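Local coordinates for protein peroxisomal catalase (Pichia angusta, PDB 2XQ1) that probably breaks down hydrogen peroxide from peroxisomal oxidases into water and oxygen, using a heme cofactor, as a homotetramer, at residues T203-S208 with F228-G233; Y266-C271 with R307-E312. One frame throughout, in Å; residues are numbered along the deposited sequence.

Contact 1 of 2, residues T203-S208 with F228-G233; sequences TMNGYS and FIANQG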
ATOM      1  N   THR O 203     -31.339  20.240   7.727  1.00 40.73           N
ATOM      2  CA  THR O 203     -32.617  20.468   7.072  1.00 41.24           C
ATOM      3  C   THR O 203     -32.838  19.619   5.797  1.00 41.29           C
ATOM      4  O   THR O 203     -33.366  20.111   4.771  1.00 41.58           O
ATOM      5  CB  THR O 203     -32.826  21.966   6.753  1.00 41.51           C
ATOM      6  OG1 THR O 203     -31.852  22.398   5.797  1.00 41.47           O
ATOM      7  CG2 THR O 203     -32.726  22.806   8.016  1.00 41.97           C
ATOM      8  N   MET O 204     -32.452  18.346   5.877  1.00 40.60           N
ATOM      9  CA  MET O 204     -32.713  17.386   4.812  1.00 39.93           C
ATOM     10  C   MET O 204     -33.204  16.053   5.363  1.00 39.37           C
ATOM     11  O   MET O 204     -32.912  15.700   6.500  1.00 39.29           O
ATOM     12  CB  MET O 204     -31.468  17.179   3.953  1.00 40.15           C
ATOM     13  CG  MET O 204     -30.197  17.021   4.737  1.00 40.21           C
ATOM     14  SD  MET O 204     -28.826  16.505   3.705  1.00 42.79           S
ATOM     15  CE  MET O 204     -28.722  14.757   4.107  1.00 41.54           C
ATOM     16  N   ASN O 205     -33.957  15.319   4.550  1.00 38.78           N
ATOM     17  CA  ASN O 205     -34.419  14.003   4.940  1.00 38.23           C
ATOM     18  C   ASN O 205     -33.494  12.881   4.473  1.00 37.40           C
ATOM     19  O   ASN O 205     -32.668  13.067   3.596  1.00 37.48           O
ATOM     20  CB  ASN O 205     -35.806  13.755   4.385  1.00 38.97           C
ATOM     21  CG  ASN O 205     -36.881  14.630   5.029  1.00 40.07           C
ATOM     22  OD1 ASN O 205     -36.740  15.134   6.152  1.00 40.39           O
ATOM     23  ND2 ASN O 205     -37.980  14.807   4.293  1.00 41.31           N
ATOM     24  N   GLY O 206     -33.621  11.710   5.073  1.00 36.40           N
ATOM     25  CA  GLY O 206     -32.849  10.570   4.624  1.00 35.11           C
ATOM     26  C   GLY O 206     -33.801   9.506   4.162  1.00 34.39           C
ATOM     27  O   GLY O 206     -34.852   9.302   4.786  1.00 34.91           O
ATOM     28  N   TYR O 207     -33.444   8.832   3.071  1.00 33.33           N
ATOM     29  CA  TYR O 207     -34.258   7.734   2.528  1.00 32.63           C
ATOM     30  C   TYR O 207     -33.405   6.520   2.165  1.00 32.04           C
ATOM     31  O   TYR O 207     -32.270   6.648   1.695  1.00 31.74           O
ATOM     32  CB  TYR O 207     -35.028   8.189   1.301  1.00 32.40           C
ATOM     33  CG  TYR O 207     -35.801   9.497   1.460  1.00 33.57           C
ATOM     34  CD1 TYR O 207     -35.222  10.750   1.152  1.00 32.97           C
ATOM     35  CD2 TYR O 207     -37.132   9.478   1.888  1.00 34.88           C
ATOM     36  CE1 TYR O 207     -35.960  11.930   1.273  1.00 33.64           C
ATOM     37  CE2 TYR O 207     -37.886  10.656   2.007  1.00 34.54           C
ATOM     38  CZ  TYR O 207     -37.306  11.867   1.697  1.00 34.59           C
ATOM     39  OH  TYR O 207     -38.098  12.988   1.848  1.00 34.47           O
ATOM     40  N   SER O 208     -33.956   5.334   2.379  1.00 31.65           N
ATOM     41  CA  SER O 208     -33.210   4.125   2.080  1.00 31.47           C
ATOM     42  C   SER O 208     -32.989   4.070   0.603  1.00 31.73           C
ATOM     43  O   SER O 208     -32.026   3.461   0.152  1.00 32.67           O
ATOM     44  CB  SER O 208     -33.923   2.859   2.534  1.00 31.19           C
ATOM     45  OG  SER O 208     -35.161   2.722   1.875  1.00 30.96           O
ATOM     46  N   PHE O 228     -36.120   8.965   7.058  1.00 36.29           N
ATOM     47  CA  PHE O 228     -35.712   9.789   8.190  1.00 37.01           C
ATOM     48  C   PHE O 228     -36.174  11.208   7.922  1.00 38.27           C
ATOM     49  O   PHE O 228     -35.696  11.834   6.988  1.00 38.49           O
ATOM     50  CB  PHE O 228     -34.184   9.776   8.396  1.00 36.28           C
ATOM     51  CG  PHE O 228     -33.617   8.435   8.748  1.00 33.88           C
ATOM     52  CD1 PHE O 228     -34.394   7.453   9.358  1.00 33.91           C
ATOM     53  CD2 PHE O 228     -32.284   8.157   8.490  1.00 31.62           C
ATOM     54  CE1 PHE O 228     -33.829   6.177   9.681  1.00 33.43           C
ATOM     55  CE2 PHE O 228     -31.710   6.902   8.811  1.00 30.45           C
ATOM     56  CZ  PHE O 228     -32.474   5.919   9.409  1.00 30.47           C
ATOM     57  N   ILE O 229     -37.084  11.733   8.730  1.00 39.85           N
ATOM     58  CA  ILE O 229     -37.614  13.057   8.442  1.00 41.69           C
ATOM     59  C   ILE O 229     -37.202  14.127   9.441  1.00 42.48           C
ATOM     60  O   ILE O 229     -37.498  14.027  10.637  1.00 42.85           O
ATOM     61  CB  ILE O 229     -39.121  13.007   8.253  1.00 42.02           C
ATOM     62  CG1 ILE O 229     -39.416  12.118   7.049  1.00 42.66           C
ATOM     63  CG2 ILE O 229     -39.684  14.426   8.058  1.00 42.45           C
ATOM     64  CD1 ILE O 229     -40.792  11.581   7.015  1.00 47.33           C
ATOM     65  N   ALA O 230     -36.537  15.156   8.925  1.00 43.66           N
ATOM     66  CA  ALA O 230     -35.902  16.171   9.755  1.00 45.00           C
ATOM     67  C   ALA O 230     -36.910  16.966  10.587  1.00 46.07           C
ATOM     68  O   ALA O 230     -37.845  17.559  10.027  1.00 46.74           O
ATOM     69  CB  ALA O 230     -35.095  17.098   8.885  1.00 44.73           C
ATOM     70  N   ASN O 231     -36.714  16.974  11.909  1.00 46.86           N
ATOM     71  CA  ASN O 231     -37.556  17.751  12.824  1.00 47.76           C
ATOM     72  C   ASN O 231     -37.325  19.236  12.661  1.00 48.51           C
ATOM     73  O   ASN O 231     -38.085  20.044  13.178  1.00 48.87           O
ATOM     74  CB  ASN O 231     -37.302  17.349  14.276  1.00 47.66           C
ATOM     75  CG  ASN O 231     -38.013  16.060  14.655  1.00 47.63           C
ATOM     76  OD1 ASN O 231     -39.005  15.682  14.041  1.00 47.05           O
ATOM     77  ND2 ASN O 231     -37.497  15.373  15.663  1.00 47.52           N
ATOM     78  N   GLN O 232     -36.257  19.568  11.941  1.00 49.29           N
ATOM     79  CA  GLN O 232     -35.867  20.922  11.632  1.00 49.76           C
ATOM     80  C   GLN O 232     -36.509  21.340  10.300  1.00 50.75           C
ATOM     81  O   GLN O 232     -36.262  22.445   9.815  1.00 51.10           O
ATOM     82  CB  GLN O 232     -34.338  21.010  11.551  1.00 49.29           C
ATOM     83  CG  GLN O 232     -33.583  20.629  12.831  1.00 49.00           C
ATOM     84  CD  GLN O 232     -33.653  19.131  13.213  1.00 49.15           C
ATOM     85  OE1 GLN O 232     -33.270  18.248  12.442  1.00 47.80           O
ATOM     86  NE2 GLN O 232     -34.124  18.854  14.429  1.00 49.81           N
ATOM     87  N   GLY O 233     -37.326  20.457   9.717  1.00 51.55           N
ATOM     88  CA  GLY O 233     -37.965  20.700   8.417  1.00 53.18           C
ATOM     89  C   GLY O 233     -37.037  20.714   7.200  1.00 54.30           C
ATOM     90  O   GLY O 233     -35.824  20.846   7.335  1.00 54.70           O
TER

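Contact 2 of 2, residues Y266-C271 with R307-E312; sequences YPSWEC and RFTLNE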
ATOM      1  N   TYR O 266     -29.222  20.536  19.100  1.00 45.15           N
ATOM      2  CA  TYR O 266     -29.049  19.239  18.467  1.00 43.66           C
ATOM      3  C   TYR O 266     -30.146  18.937  17.462  1.00 42.85           C
ATOM      4  O   TYR O 266     -31.320  18.975  17.821  1.00 42.94           O
ATOM      5  CB  TYR O 266     -29.095  18.156  19.522  1.00 43.69           C
ATOM      6  CG  TYR O 266     -28.186  18.355  20.703  1.00 43.63           C
ATOM      7  CD1 TYR O 266     -26.842  18.686  20.521  1.00 43.51           C
ATOM      8  CD2 TYR O 266     -28.658  18.148  22.011  1.00 43.73           C
ATOM      9  CE1 TYR O 266     -25.989  18.842  21.608  1.00 43.76           C
ATOM     10  CE2 TYR O 266     -27.815  18.292  23.113  1.00 43.57           C
ATOM     11  CZ  TYR O 266     -26.481  18.646  22.904  1.00 44.39           C
ATOM     12  OH  TYR O 266     -25.630  18.797  23.982  1.00 43.71           O
ATOM     13  N   PRO O 267     -29.770  18.610  16.206  1.00 41.79           N
ATOM     14  CA  PRO O 267     -30.708  18.290  15.135  1.00 40.90           C
ATOM     15  C   PRO O 267     -31.198  16.869  15.278  1.00 40.28           C
ATOM     16  O   PRO O 267     -30.465  16.010  15.775  1.00 40.39           O
ATOM     17  CB  PRO O 267     -29.834  18.385  13.891  1.00 40.92           C
ATOM     18  CG  PRO O 267     -28.514  17.952  14.367  1.00 40.53           C
ATOM     19  CD  PRO O 267     -28.372  18.515  15.742  1.00 41.48           C
ATOM     20  N   SER O 268     -32.419  16.604  14.843  1.00 39.68           N
ATOM     21  CA  SER O 268     -32.979  15.263  15.008  1.00 39.34           C
ATOM     22  C   SER O 268     -33.902  14.857  13.857  1.00 38.96           C
ATOM     23  O   SER O 268     -34.357  15.691  13.054  1.00 38.70           O
ATOM     24  CB  SER O 268     -33.663  15.097  16.379  1.00 39.30           C
ATOM     25  OG  SER O 268     -34.677  16.070  16.586  1.00 39.85           O
ATOM     26  N   TRP O 269     -34.139  13.552  13.785  1.00 38.51           N
ATOM     27  CA  TRP O 269     -34.914  12.949  12.731  1.00 38.17           C
ATOM     28  C   TRP O 269     -35.848  11.936  13.369  1.00 38.75           C
ATOM     29  O   TRP O 269     -35.448  11.242  14.308  1.00 38.77           O
ATOM     30  CB  TRP O 269     -33.968  12.262  11.724  1.00 37.78           C
ATOM     31  CG  TRP O 269     -33.198  13.236  10.843  1.00 35.13           C
ATOM     32  CD1 TRP O 269     -33.497  13.591   9.564  1.00 33.53           C
ATOM     33  CD2 TRP O 269     -32.030  13.971  11.197  1.00 33.35           C
ATOM     34  NE1 TRP O 269     -32.595  14.499   9.098  1.00 32.79           N
ATOM     35  CE2 TRP O 269     -31.678  14.756  10.080  1.00 33.48           C
ATOM     36  CE3 TRP O 269     -31.244  14.051  12.353  1.00 33.07           C
ATOM     37  CZ2 TRP O 269     -30.568  15.623  10.085  1.00 33.16           C
ATOM     38  CZ3 TRP O 269     -30.148  14.897  12.362  1.00 32.54           C
ATOM     39  CH2 TRP O 269     -29.812  15.666  11.231  1.00 32.73           C
ATOM     40  N   GLU O 270     -37.088  11.877  12.877  1.00 39.43           N
ATOM     41  CA  GLU O 270     -38.052  10.840  13.257  1.00 40.36           C
ATOM     42  C   GLU O 270     -38.043   9.757  12.199  1.00 40.46           C
ATOM     43  O   GLU O 270     -38.007  10.062  11.002  1.00 41.15           O
ATOM     44  CB  GLU O 270     -39.462  11.412  13.361  1.00 40.84           C
ATOM     45  CG  GLU O 270     -39.612  12.616  14.280  1.00 43.26           C
ATOM     46  CD  GLU O 270     -39.505  12.284  15.770  1.00 45.75           C
ATOM     47  OE1 GLU O 270     -39.986  11.228  16.218  1.00 45.86           O
ATOM     48  OE2 GLU O 270     -38.938  13.107  16.509  1.00 48.26           O
ATOM     49  N   CYS O 271     -38.092   8.498  12.613  1.00 40.52           N
ATOM     50  CA  CYS O 271     -37.911   7.401  11.669  1.00 40.78           C
ATOM     51  C   CYS O 271     -39.205   6.659  11.385  1.00 41.61           C
ATOM     52  O   CYS O 271     -39.914   6.283  12.328  1.00 42.00           O
ATOM     53  CB  CYS O 271     -36.906   6.422  12.232  1.00 40.64           C
ATOM     54  SG  CYS O 271     -35.376   7.150  12.831  1.00 40.60           S
ATOM     55  N   ARG O 307     -36.562   7.436  16.639  1.00 48.84           N
ATOM     56  CA  ARG O 307     -35.974   8.749  16.400  1.00 48.70           C
ATOM     57  C   ARG O 307     -34.504   8.711  16.734  1.00 47.43           C
ATOM     58  O   ARG O 307     -34.076   7.915  17.577  1.00 47.42           O
ATOM     59  CB  ARG O 307     -36.656   9.830  17.254  1.00 49.65           C
ATOM     60  CG  ARG O 307     -36.180   9.928  18.737  1.00 52.71           C
ATOM     61  CD  ARG O 307     -36.383  11.350  19.296  1.00 57.96           C
ATOM     62  NE  ARG O 307     -37.781  11.761  19.139  1.00 63.47           N
ATOM     63  CZ  ARG O 307     -38.753  11.455  20.008  1.00 67.04           C
ATOM     64  NH1 ARG O 307     -38.468  10.752  21.120  1.00 68.49           N
ATOM     65  NH2 ARG O 307     -40.009  11.861  19.781  1.00 68.01           N
ATOM     66  N   PHE O 308     -33.727   9.568  16.086  1.00 45.67           N
ATOM     67  CA  PHE O 308     -32.357   9.755  16.526  1.00 44.08           C
ATOM     68  C   PHE O 308     -32.032  11.221  16.596  1.00 43.78           C
ATOM     69  O   PHE O 308     -32.674  12.055  15.925  1.00 43.47           O
ATOM     70  CB  PHE O 308     -31.340   8.954  15.692  1.00 43.63           C
ATOM     71  CG  PHE O 308     -31.327   9.284  14.212  1.00 42.23           C
ATOM     72  CD1 PHE O 308     -30.507  10.309  13.702  1.00 41.32           C
ATOM     73  CD2 PHE O 308     -32.090   8.542  13.323  1.00 41.13           C
ATOM     74  CE1 PHE O 308     -30.478  10.602  12.341  1.00 40.40           C
ATOM     75  CE2 PHE O 308     -32.075   8.834  11.962  1.00 40.67           C
ATOM     76  CZ  PHE O 308     -31.264   9.868  11.471  1.00 40.52           C
ATOM     77  N   THR O 309     -31.053  11.531  17.439  1.00 42.98           N
ATOM     78  CA  THR O 309     -30.607  12.898  17.615  1.00 42.61           C
ATOM     79  C   THR O 309     -29.109  12.868  17.535  1.00 41.45           C
ATOM     80  O   THR O 309     -28.490  11.946  18.059  1.00 41.12           O
ATOM     81  CB  THR O 309     -31.034  13.443  19.008  1.00 43.13           C
ATOM     82  OG1 THR O 309     -32.452  13.279  19.173  1.00 45.39           O
ATOM     83  CG2 THR O 309     -30.674  14.926  19.179  1.00 43.03           C
ATOM     84  N   LEU O 310     -28.530  13.869  16.874  1.00 40.37           N
ATOM     85  CA  LEU O 310     -27.076  14.050  16.841  1.00 39.21           C
ATOM     86  C   LEU O 310     -26.639  15.084  17.874  1.00 39.02           C
ATOM     87  O   LEU O 310     -26.990  16.254  17.790  1.00 39.16           O
ATOM     88  CB  LEU O 310     -26.593  14.433  15.431  1.00 38.50           C
ATOM     89  CG  LEU O 310     -26.850  13.423  14.306  1.00 37.16           C
ATOM     90  CD1 LEU O 310     -26.222  13.898  13.028  1.00 34.76           C
ATOM     91  CD2 LEU O 310     -26.364  12.014  14.640  1.00 36.88           C
ATOM     92  N   ASN O 311     -25.851  14.640  18.841  1.00 38.99           N
ATOM     93  CA  ASN O 311     -25.548  15.460  19.994  1.00 38.80           C
ATOM     94  C   ASN O 311     -24.081  15.512  20.403  1.00 38.43           C
ATOM     95  O   ASN O 311     -23.787  16.025  21.482  1.00 39.11           O
ATOM     96  CB  ASN O 311     -26.381  14.978  21.188  1.00 39.03           C
ATOM     97  CG  ASN O 311     -26.041  13.542  21.619  1.00 39.21           C
ATOM     98  OD1 ASN O 311     -25.069  12.940  21.186  1.00 39.26           O
ATOM     99  ND2 ASN O 311     -26.852  13.005  22.484  1.00 40.50           N
ATOM    100  N   GLU O 312     -23.168  14.982  19.584  1.00 37.37           N
ATOM    101  CA  GLU O 312     -21.736  14.902  19.974  1.00 36.26           C
ATOM    102  C   GLU O 312     -20.730  14.975  18.814  1.00 35.38           C
ATOM    103  O   GLU O 312     -20.664  14.076  17.967  1.00 35.42           O
ATOM    104  CB  GLU O 312     -21.486  13.648  20.793  1.00 35.98           C
ATOM    105  CG  GLU O 312     -20.078  13.529  21.336  1.00 37.02           C
ATOM    106  CD  GLU O 312     -19.795  12.120  21.879  1.00 38.77           C
ATOM    107  OE1 GLU O 312     -20.736  11.398  22.307  1.00 40.00           O
ATOM    108  OE2 GLU O 312     -18.623  11.724  21.863  1.00 38.17           O
TER

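Contact 1 of 2, residues T203-S208 with F228-G233
Gly-206 and Phe-228 sit opposite one another as an antiparallel hydrogen-bonded pair. Gly-206 N gives its hydrogen to Phe-228 O at 2.8 Å, and Phe-228 N answers by donating to Gly-206 O at 2.6 Å. The next bond along comes from a side chain. Asn-205 carries CG beside its own backbone N, anti to the carbonyl carbon (chi1 -68°), and its OD1 accepts from Ala-230 N at 2.8 Å, in a nearly straight bond (165°) whose donor is tilted 22° from the carbonyl plane. The other end of the amide is used as well: ND2 donates to Tyr-207 OH at 3.0 Å, close to the amide plane, so both branches are held and the amide's rotation is fixed. An alanine here would probably leave the Ala-230 N-H without its acceptor and Tyr-207 OH without its donor, and open a gap beside Ile-229.

In the fold, this is where the short strand 206-207 is laid against the end of strand 221-230, within the antiparallel sheet of the catalase domain. Asn-140, predicted to be an active-site residue, has its side chain about 7 Å from Gly-206. Ser-208, two residues on from Gly-206, touches the heme.

Packing fills in round these bonds. Ile-229 lies against the Asn-205 amide through both branches, with CG2 3.6 Å from OD1 and CG1 packed on the amide carbon. Ala-230 points its CB at Met-204 O, 3.5 Å away. Beyond it the chain folds into a type I turn from Ala-230 to Gly-233, closed by Gly-233 N bonding to Ala-230 O; the positive phi of Gly-233 suits a glycine. The turn brings Gly-233 O to 3.3 Å from Thr-203 CB.

Contact 2 of 2, residues Y266-C271 with R307-E312
Trp-269 and Phe-308 face each other as a hydrogen-bonded antiparallel pair and form the dense part of this contact, where strand 268-276 joins strand 303-312 in the curled antiparallel sheet of the catalase beta-barrel. Their backbones exchange two bonds, Trp-269 N to Phe-308 O and Phe-308 N to Trp-269 O, and a third runs from Leu-310 N to Pro-267 O. Phe-308 has CG between its backbone N and carbonyl carbon (chi1 59°), and the ring beyond it has Trp-269 CB 3.6 Å above its plane, offset toward the rim, as a CH-pi contact. The indole's five-membered ring is near parallel to the phenyl ring (17°), but the two are slid apart, with centroids 5.3 Å from one another and little overlap; the closest ring atoms are Trp-269 CE3 and Phe-308 CE1, 3.5 Å apart. Cys-271 SG approaches Phe-308 CD2 obliquely at 3.6 Å, and Leu-310 CG meets Trp-269 CZ3 at 4.1 Å. Phe-228 packs edge-to-face on Phe-308, while Trp-269 NE1 donates to Met-204 O, so the one polar atom of the indole is satisfied.

The other face, with Ser-268, Thr-309, Glu-270 and Arg-307, is looser and partly exposed. At the loop end, exposed Tyr-266 covers Asn-311, whose CB stands 3.7 Å from the ring's centroid, almost directly over it. Glu-270 and Arg-307 run side by side, pointing the same way. Arg-307 NE donates to the syn side of Glu-270 OE2 at 3.2 Å, tilted out of the carboxylate plane, while OE2 lies near the guanidinium plane; the two planes are 72° apart. This makes a salt bridge through NE.

Asn-231 ND2 also donates to Glu-270 OE2, so one carboxylate oxygen takes two donors, an environment likely to favour the charged glutamate.

How the contacts relate
Contact 1 closes before contact 2 opens along the chain, and their centres are 10 Å apart on the same side of the chain's centre. Strand 221-230 of contact 1 is the direct antiparallel neighbour of strand 268-276 of contact 2, so strands 206-207, 221-230, 268-276 and 303-312 follow one another across a single sheet. The turn after strand 221-230 lies beside the start of strand 268-276, where Gln-232 packs on Pro-267. Contact 2 lies further from the heme, the Leu-310 side chain about 12 Å from it. Contact 1 thus ties the segment of heme-touching Ser-208 to strand 221-230, and contact 2 carries the catalase barrel on to strand 303-312, itself paired with strand 70-79.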